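Side-chain contact in malonyl coenzyme A-acyl carrier protein transacylase (PDB 2H1Y), which probably transfers the malonyl group from malonyl-CoA to holo acyl carrier protein, releasing free coenzyme A: residues H234-S239 against N274-I279. Residues are numbered along the deposited sequence; the frame is centred on the assembly and turned at random.
Sequences HFEIIS and NDRVDI
Glu236 and Arg276 reach for each other from opposite directions and join in a salt bridge that rests on a single carboxylate oxygen. OE1 of Glu236 sits in the fork at the end of the guanidinium, 2.6 Å from NH2 of Arg276 and 2.8 Å from NH1 of Arg276. Both nitrogens donate to it, so the grip is end-on and forked, with neither N-H pointing straight at the oxygen. OE1 lies close to the guanidinium plane, but the two flat groups are not coplanar: carboxylate and guanidinium are turned 65° apart. NH1 arrives nearly in line with the C-O bond of OE1, whereas NH2 comes in from above the carboxylate plane. This differs from the two-oxygen, side-by-side pairing of a carboxylate with an arginine.

The glutamate chain runs extended beyond CG, with chi2 at -174°, which carries the carboxylate well out from its strand. Arg276 approaches from the loop with a bend at chi3 (50°). Its NH1 has a further job, donating to OD1 of Asn273, just before 274-279, and this second bond should help fix the rotation of the guanidinium. Beside the pair, CD1 of Ile238 comes to 4.1 Å from NH1 of Arg276, a loose van der Waals contact of a methyl group with the guanidinium edge.

The backbones stay far apart, CA of Ile238 and CA of Asn274 being 11.9 Å from each other, so long side chains do the bridging. Phe99 lies against Glu236, Ile238 and Arg276 alike. Strand 236-238 runs in the mixed sheet of the acyl transferase domain between the antiparallel strand 245-246 and the parallel strand 99-102, and the salt bridge ties it to the loop leading from helix 266-271 into strand 279-283.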
loop_
_atom_site.group_PDB
_atom_site.type_symbol
_atom_site.label_atom_id
_atom_site.label_comp_id
_atom_site.label_asym_id
_atom_site.label_seq_id
_atom_site.Cartn_x
_atom_site.Cartn_y
_atom_site.Cartn_z
ATOM N N HIS A 234 4.352 8.691 16.061
ATOM C CA HIS A 234 5.770 8.576 16.416
ATOM C C HIS A 234 6.710 8.998 15.296
ATOM O O HIS A 234 7.857 9.334 15.550
ATOM C CB HIS A 234 6.079 7.145 16.865
ATOM C CG HIS A 234 5.346 6.760 18.108
ATOM N ND1 HIS A 234 4.013 6.399 18.103
ATOM C CD2 HIS A 234 5.736 6.749 19.406
ATOM C CE1 HIS A 234 3.626 6.148 19.341
ATOM N NE2 HIS A 234 4.653 6.345 20.151
ATOM N N PHE A 235 6.212 8.980 14.066
ATOM C CA PHE A 235 6.990 9.357 12.893
ATOM C C PHE A 235 6.062 9.900 11.809
ATOM O O PHE A 235 4.872 9.575 11.775
ATOM C CB PHE A 235 7.808 8.162 12.367
ATOM C CG PHE A 235 7.003 6.877 12.187
ATOM C CD1 PHE A 235 6.187 6.694 11.069
ATOM C CD2 PHE A 235 7.079 5.860 13.129
ATOM C CE1 PHE A 235 5.446 5.528 10.904
ATOM C CE2 PHE A 235 6.358 4.684 12.973
ATOM C CZ PHE A 235 5.538 4.509 11.845
ATOM N N GLU A 236 6.609 10.732 10.930
ATOM C CA GLU A 236 5.835 11.359 9.868
ATOM C C GLU A 236 5.568 10.397 8.724
ATOM O O GLU A 236 6.316 9.463 8.508
ATOM C CB GLU A 236 6.574 12.598 9.352
ATOM C CG GLU A 236 7.850 12.349 8.522
ATOM C CD GLU A 236 8.583 13.642 8.177
ATOM O OE1 GLU A 236 9.426 13.625 7.261
ATOM O OE2 GLU A 236 8.323 14.691 8.818
ATOM N N ILE A 237 4.501 10.626 7.973
ATOM C CA ILE A 237 4.258 9.802 6.798
ATOM C C ILE A 237 4.168 10.687 5.556
ATOM O O ILE A 237 3.790 11.854 5.653
ATOM C CB ILE A 237 3.035 8.823 6.965
ATOM C CG1 ILE A 237 1.857 9.259 6.130
ATOM C CG2 ILE A 237 2.594 8.660 8.427
ATOM C CD1 ILE A 237 1.788 8.592 4.823
ATOM N N ILE A 238 4.538 10.129 4.405
ATOM C CA ILE A 238 4.529 10.851 3.143
ATOM C C ILE A 238 3.259 10.534 2.351
ATOM O O ILE A 238 2.943 9.369 2.099
ATOM C CB ILE A 238 5.786 10.528 2.300
ATOM C CG1 ILE A 238 7.033 10.432 3.183
ATOM C CG2 ILE A 238 5.984 11.551 1.204
ATOM C CD1 ILE A 238 7.483 11.741 3.837
ATOM N N SER A 239 2.525 11.573 1.968
ATOM C CA SER A 239 1.255 11.395 1.283
ATOM C C SER A 239 1.440 10.964 -0.183
ATOM O O SER A 239 2.112 11.649 -0.953
ATOM C CB SER A 239 0.447 12.695 1.370
ATOM O OG SER A 239 -0.553 12.774 0.354
ATOM N N ASN A 274 14.565 10.301 -0.806
ATOM C CA ASN A 274 15.679 9.354 -0.883
ATOM C C ASN A 274 16.992 9.841 -0.229
ATOM O O ASN A 274 17.791 9.030 0.258
ATOM C CB ASN A 274 15.921 8.960 -2.349
ATOM C CG ASN A 274 16.973 7.872 -2.494
ATOM O OD1 ASN A 274 16.705 6.700 -2.230
ATOM N ND2 ASN A 274 18.180 8.260 -2.890
ATOM N N ASP A 275 17.202 11.159 -0.220
ATOM C CA ASP A 275 18.365 11.771 0.441
ATOM C C ASP A 275 18.357 11.739 1.977
ATOM O O ASP A 275 19.416 11.815 2.612
ATOM C CB ASP A 275 18.541 13.210 -0.043
ATOM C CG ASP A 275 18.868 13.290 -1.538
ATOM O OD1 ASP A 275 18.977 12.222 -2.204
ATOM O OD2 ASP A 275 19.026 14.431 -2.043
ATOM N N ARG A 276 17.179 11.613 2.580
ATOM C CA ARG A 276 17.071 11.713 4.042
ATOM C C ARG A 276 17.392 10.403 4.767
ATOM O O ARG A 276 17.410 10.372 5.994
ATOM C CB ARG A 276 15.679 12.222 4.457
ATOM C CG ARG A 276 15.101 13.335 3.554
ATOM C CD ARG A 276 13.616 13.496 3.806
ATOM N NE ARG A 276 13.359 13.622 5.234
ATOM C CZ ARG A 276 12.167 13.486 5.805
ATOM N NH1 ARG A 276 11.097 13.205 5.070
ATOM N NH2 ARG A 276 12.047 13.624 7.122
ATOM N N VAL A 277 17.630 9.322 4.031
ATOM C CA VAL A 277 17.954 8.021 4.666
ATOM C C VAL A 277 19.041 7.221 3.922
ATOM O O VAL A 277 19.386 7.542 2.795
ATOM C CB VAL A 277 16.691 7.113 4.832
ATOM C CG1 VAL A 277 15.642 7.772 5.701
ATOM C CG2 VAL A 277 16.113 6.791 3.496
ATOM N N ASP A 278 19.548 6.166 4.551
ATOM C CA ASP A 278 20.537 5.273 3.935
ATOM C C ASP A 278 19.948 3.946 3.471
ATOM O O ASP A 278 20.581 3.211 2.686
ATOM C CB ASP A 278 21.662 5.011 4.915
ATOM C CG ASP A 278 22.255 6.290 5.442
ATOM O OD1 ASP A 278 22.904 6.989 4.641
ATOM O OD2 ASP A 278 22.034 6.621 6.638
ATOM N N ILE A 279 18.734 3.643 3.926
ATOM C CA ILE A 279 18.169 2.314 3.727
ATOM C C ILE A 279 16.670 2.301 3.988
ATOM O O ILE A 279 16.159 3.146 4.724
ATOM C CB ILE A 279 18.892 1.278 4.642
ATOM C CG1 ILE A 279 18.564 -0.153 4.218
ATOM C CG2 ILE A 279 18.624 1.555 6.151
ATOM C CD1 ILE A 279 19.648 -1.145 4.616
#